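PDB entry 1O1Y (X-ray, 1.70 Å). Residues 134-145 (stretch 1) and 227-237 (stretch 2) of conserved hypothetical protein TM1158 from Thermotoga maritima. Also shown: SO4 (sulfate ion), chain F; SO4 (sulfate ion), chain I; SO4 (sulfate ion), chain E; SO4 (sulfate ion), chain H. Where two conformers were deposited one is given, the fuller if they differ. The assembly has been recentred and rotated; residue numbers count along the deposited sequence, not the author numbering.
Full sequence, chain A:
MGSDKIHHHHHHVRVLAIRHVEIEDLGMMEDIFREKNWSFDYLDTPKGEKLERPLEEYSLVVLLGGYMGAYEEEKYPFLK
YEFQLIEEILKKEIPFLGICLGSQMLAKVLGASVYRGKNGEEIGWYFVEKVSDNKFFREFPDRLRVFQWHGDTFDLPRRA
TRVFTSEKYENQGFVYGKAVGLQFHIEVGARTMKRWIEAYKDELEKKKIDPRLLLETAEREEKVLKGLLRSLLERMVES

Stretch 1 134-145: NKFFREFPDRLR
Stretch 2, residues 227-237: GLLRSLLERMV

The helix already under way at Gly 227 packs against a loop, 134-142, that leads into strand 143-145; the pairing runs antiparallel, CA of Phe 136 lying 5.6 Å from CA of Leu 232 and CA of Phe 140 lying 6.3 Å from CA of Leu 228. Asn 134 (chi1 t) precedes the 3-10 segment 135-136 and its OD1 accepts from Phe 136 N at 3.0 Å; a type I turn, Phe 137 to Phe 140, follows, closed by Phe 140 N to Phe 137 O at 2.9 Å. Phe 136, Phe 137 and Phe 140 all adopt chi1 m, which brings ring ends nearer the helix although none of their three CA-to-CB bonds points toward it. Leu 232 (t, p) sets CD1 over the Phe 137 face, 3.9 Å from its centroid; Leu 228 (m, t) lays CB over the Phe 140 face, 4.0 Å from the centroid, and its CD1 reaches Leu 144 CD1 at 3.5 Å. Selenomethionine Met 236 (m, t, p) places CG over Phe 136, 4.1 Å from CD1. Extended Arg 235 (m, t, t) meets Glu 139 (m, p) in a salt bridge, Arg 235 NE to Glu 139 OE2 2.5 Å, Arg 235 NH2 to Glu 139 OE1 2.6 Å, both weak hydrogen bonds by angle; Arg 235 NH1 and NH2 donate to sulfate F O4 (2.8 Å) and O1 (2.9 Å).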

# COMPACT_ATOMS: atom_id res chain seq x y z
N ASN A 134 0.81 -17.18 5.83
CA ASN A 134 -0.23 -16.29 6.40
C ASN A 134 -1.50 -16.33 5.56
O ASN A 134 -1.47 -16.14 4.35
CB ASN A 134 0.24 -14.83 6.43
CG ASN A 134 -0.78 -13.91 7.07
OD1 ASN A 134 -1.60 -13.30 6.37
ND2 ASN A 134 -0.75 -13.81 8.41
N LYS A 135 -2.61 -16.50 6.25
CA LYS A 135 -3.90 -16.73 5.63
C LYS A 135 -4.35 -15.63 4.67
O LYS A 135 -5.04 -15.92 3.69
CB LYS A 135 -4.97 -16.91 6.71
CG LYS A 135 -5.27 -15.65 7.53
CD LYS A 135 -6.38 -15.94 8.59
CE LYS A 135 -6.64 -14.72 9.46
NZ LYS A 135 -7.75 -15.02 10.44
N PHE A 136 -3.99 -14.38 4.94
CA PHE A 136 -4.45 -13.27 4.10
C PHE A 136 -3.93 -13.42 2.67
O PHE A 136 -4.53 -12.91 1.75
CB PHE A 136 -4.00 -11.90 4.64
CG PHE A 136 -4.64 -11.52 5.92
CD1 PHE A 136 -6.01 -11.73 6.13
CD2 PHE A 136 -3.91 -10.94 6.94
CE1 PHE A 136 -6.63 -11.37 7.30
CE2 PHE A 136 -4.55 -10.58 8.15
CZ PHE A 136 -5.90 -10.80 8.31
N PHE A 137 -2.76 -14.06 2.55
CA PHE A 137 -2.05 -14.18 1.28
C PHE A 137 -2.04 -15.61 0.75
O PHE A 137 -1.26 -15.93 -0.14
CB PHE A 137 -0.64 -13.64 1.43
CG PHE A 137 -0.62 -12.15 1.66
CD1 PHE A 137 -0.75 -11.29 0.61
CD2 PHE A 137 -0.61 -11.63 2.95
CE1 PHE A 137 -0.74 -9.92 0.80
CE2 PHE A 137 -0.61 -10.23 3.13
CZ PHE A 137 -0.68 -9.40 2.08
N ARG A 138 -2.92 -16.46 1.27
CA ARG A 138 -2.95 -17.84 0.87
C ARG A 138 -3.09 -18.08 -0.63
O ARG A 138 -2.52 -19.04 -1.18
CB ARG A 138 -4.06 -18.57 1.63
CG ARG A 138 -3.91 -20.08 1.74
CD ARG A 138 -4.30 -20.66 3.16
NE ARG A 138 -3.52 -20.12 4.32
CZ ARG A 138 -3.94 -20.15 5.60
NH1 ARG A 138 -5.11 -20.66 5.92
NH2 ARG A 138 -3.19 -19.66 6.58
N GLU A 139 -3.79 -17.20 -1.34
CA GLU A 139 -3.98 -17.37 -2.78
C GLU A 139 -2.79 -16.87 -3.58
O GLU A 139 -2.75 -17.11 -4.81
CB GLU A 139 -5.20 -16.59 -3.26
CG GLU A 139 -6.50 -17.29 -2.95
CD GLU A 139 -6.80 -17.36 -1.47
OE1 GLU A 139 -7.08 -18.48 -0.98
OE2 GLU A 139 -6.76 -16.29 -0.82
N PHE A 140 -1.83 -16.20 -2.93
CA PHE A 140 -0.74 -15.57 -3.66
C PHE A 140 0.30 -16.63 -4.00
O PHE A 140 0.52 -17.55 -3.22
CB PHE A 140 -0.08 -14.45 -2.82
CG PHE A 140 -0.86 -13.15 -2.80
CD1 PHE A 140 -2.15 -13.10 -2.31
CD2 PHE A 140 -0.25 -11.98 -3.18
CE1 PHE A 140 -2.84 -11.91 -2.29
CE2 PHE A 140 -0.93 -10.79 -3.14
CZ PHE A 140 -2.24 -10.75 -2.71
N PRO A 141 0.98 -16.50 -5.14
CA PRO A 141 1.99 -17.49 -5.54
C PRO A 141 3.33 -17.26 -4.82
O PRO A 141 3.49 -16.24 -4.13
CB PRO A 141 2.14 -17.24 -7.03
CG PRO A 141 1.98 -15.79 -7.15
CD PRO A 141 0.82 -15.47 -6.18
N ASP A 142 4.25 -18.20 -4.96
CA ASP A 142 5.56 -18.12 -4.33
C ASP A 142 6.40 -16.97 -4.88
O ASP A 142 7.19 -16.38 -4.14
CB ASP A 142 6.32 -19.42 -4.54
CG ASP A 142 5.74 -20.57 -3.73
OD1 ASP A 142 6.10 -21.72 -4.03
OD2 ASP A 142 4.94 -20.37 -2.78
N ARG A 143 6.22 -16.66 -6.17
CA ARG A 143 7.03 -15.65 -6.84
C ARG A 143 6.12 -14.84 -7.74
O ARG A 143 5.45 -15.42 -8.59
CB ARG A 143 8.11 -16.36 -7.60
CG ARG A 143 9.12 -15.60 -8.48
CD ARG A 143 9.96 -16.63 -9.20
NE ARG A 143 10.98 -16.19 -10.15
CZ ARG A 143 10.87 -16.28 -11.45
NH1 ARG A 143 11.89 -15.88 -12.18
NH2 ARG A 143 9.74 -16.70 -12.04
N LEU A 144 6.07 -13.53 -7.52
CA LEU A 144 5.00 -12.67 -8.09
C LEU A 144 5.68 -11.41 -8.66
O LEU A 144 6.48 -10.76 -7.96
CB LEU A 144 4.02 -12.27 -6.95
CG LEU A 144 2.76 -11.46 -7.35
CD1 LEU A 144 1.81 -12.22 -8.30
CD2 LEU A 144 2.01 -11.04 -6.12
N ARG A 145 5.30 -11.05 -9.87
CA ARG A 145 5.72 -9.78 -10.45
C ARG A 145 4.79 -8.67 -10.00
O ARG A 145 3.58 -8.76 -10.15
CB ARG A 145 5.73 -9.88 -11.95
CG ARG A 145 6.45 -8.76 -12.60
CD ARG A 145 6.55 -8.89 -14.14
NE ARG A 145 7.50 -9.91 -14.54
CZ ARG A 145 7.19 -11.11 -15.04
NH1 ARG A 145 5.92 -11.49 -15.22
NH2 ARG A 145 8.17 -11.93 -15.41
N GLY A 227 -7.13 -10.17 -9.36
CA GLY A 227 -7.67 -11.34 -8.71
C GLY A 227 -7.06 -11.57 -7.33
O GLY A 227 -7.78 -11.91 -6.36
N LEU A 228 -5.75 -11.41 -7.21
CA LEU A 228 -5.07 -11.55 -5.92
C LEU A 228 -5.49 -10.45 -4.91
O LEU A 228 -5.72 -10.72 -3.73
CB LEU A 228 -3.57 -11.53 -6.12
CG LEU A 228 -2.99 -12.72 -6.90
CD1 LEU A 228 -1.51 -12.49 -7.17
CD2 LEU A 228 -3.20 -13.98 -6.18
N LEU A 229 -5.63 -9.25 -5.41
CA LEU A 229 -6.04 -8.10 -4.63
C LEU A 229 -7.47 -8.34 -4.08
O LEU A 229 -7.74 -8.08 -2.89
CB LEU A 229 -5.95 -6.86 -5.50
CG LEU A 229 -6.33 -5.51 -4.88
CD1 LEU A 229 -5.63 -5.23 -3.55
CD2 LEU A 229 -6.06 -4.37 -5.90
N ARG A 230 -8.36 -8.86 -4.92
CA ARG A 230 -9.72 -9.23 -4.49
C ARG A 230 -9.66 -10.26 -3.36
O ARG A 230 -10.37 -10.14 -2.35
CB ARG A 230 -10.53 -9.89 -5.59
CG ARG A 230 -11.19 -9.02 -6.51
CD ARG A 230 -12.09 -9.80 -7.47
NE ARG A 230 -12.47 -8.96 -8.59
CZ ARG A 230 -12.12 -9.18 -9.85
NH1 ARG A 230 -11.30 -10.17 -10.17
NH2 ARG A 230 -12.59 -8.37 -10.79
N SER A 231 -8.79 -11.26 -3.52
CA SER A 231 -8.67 -12.32 -2.51
C SER A 231 -8.21 -11.71 -1.19
O SER A 231 -8.72 -12.07 -0.13
CB SER A 231 -7.71 -13.43 -2.96
OG SER A 231 -8.32 -14.15 -4.03
N LEU A 232 -7.15 -10.91 -1.25
CA LEU A 232 -6.61 -10.22 -0.08
C LEU A 232 -7.72 -9.43 0.65
O LEU A 232 -7.89 -9.57 1.85
CB LEU A 232 -5.42 -9.34 -0.43
CG LEU A 232 -4.85 -8.48 0.73
CD1 LEU A 232 -4.32 -9.42 1.86
CD2 LEU A 232 -3.81 -7.59 0.17
N LEU A 233 -8.43 -8.61 -0.10
CA LEU A 233 -9.44 -7.73 0.47
C LEU A 233 -10.57 -8.51 1.09
O LEU A 233 -10.98 -8.21 2.21
CB LEU A 233 -9.95 -6.76 -0.58
CG LEU A 233 -8.96 -5.71 -1.07
CD1 LEU A 233 -9.50 -5.08 -2.35
CD2 LEU A 233 -8.63 -4.64 -0.03
N GLU A 234 -11.02 -9.57 0.42
CA GLU A 234 -12.07 -10.37 0.97
C GLU A 234 -11.66 -11.00 2.29
O GLU A 234 -12.44 -11.07 3.23
CB GLU A 234 -12.50 -11.46 -0.03
CG GLU A 234 -13.21 -10.90 -1.28
CD GLU A 234 -13.34 -11.94 -2.40
OE1 GLU A 234 -13.65 -11.55 -3.56
OE2 GLU A 234 -13.17 -13.14 -2.11
N ARG A 235 -10.44 -11.49 2.34
CA ARG A 235 -9.95 -12.12 3.55
C ARG A 235 -9.76 -11.12 4.69
O ARG A 235 -10.05 -11.42 5.85
CB ARG A 235 -8.65 -12.85 3.23
CG ARG A 235 -8.86 -14.23 2.65
CD ARG A 235 -7.59 -14.81 2.05
NE ARG A 235 -7.88 -16.08 1.42
CZ ARG A 235 -7.84 -17.25 2.04
NH1 ARG A 235 -7.59 -17.36 3.33
NH2 ARG A 235 -8.19 -18.34 1.34
N MSE A 236 -9.31 -9.92 4.36
CA MSE A 236 -9.07 -8.90 5.40
C MSE A 236 -10.35 -8.44 6.06
O MSE A 236 -10.35 -8.20 7.27
CB MSE A 236 -8.35 -7.71 4.86
CG MSE A 236 -6.90 -8.04 4.57
SE MSE A 236 -5.89 -6.52 3.98
CE MSE A 236 -5.77 -5.65 5.81
N VAL A 237 -11.44 -8.33 5.31
CA VAL A 237 -12.71 -7.85 5.88
C VAL A 237 -13.64 -8.97 6.35
O VAL A 237 -14.71 -8.71 6.91
CB VAL A 237 -13.50 -6.93 4.89
CG1 VAL A 237 -12.65 -5.82 4.37
CG2 VAL A 237 -14.10 -7.75 3.76
S SO4 F . -8.11 -21.06 4.01
O1 SO4 F . -8.02 -20.96 2.61
O2 SO4 F . -7.31 -22.21 4.39
O3 SO4 F . -9.42 -21.33 4.51
O4 SO4 F . -7.65 -19.86 4.59
S SO4 I . 2.66 -21.36 -7.01
O1 SO4 I . 2.13 -20.75 -8.21
O2 SO4 I . 3.29 -22.67 -7.28
O3 SO4 I . 1.57 -21.56 -6.06
O4 SO4 I . 3.49 -20.42 -6.38
S SO4 E . 10.23 -15.54 -15.76
O1 SO4 E . 10.47 -16.36 -16.93
O2 SO4 E . 9.28 -16.20 -14.91
O3 SO4 E . 9.74 -14.22 -16.11
O4 SO4 E . 11.50 -15.28 -15.14
S SO4 H . 4.53 -15.49 -17.04
O1 SO4 H . 4.09 -15.89 -18.37
O2 SO4 H . 3.56 -15.91 -16.04
O3 SO4 H . 4.68 -14.03 -16.84
O4 SO4 H . 5.75 -16.22 -16.75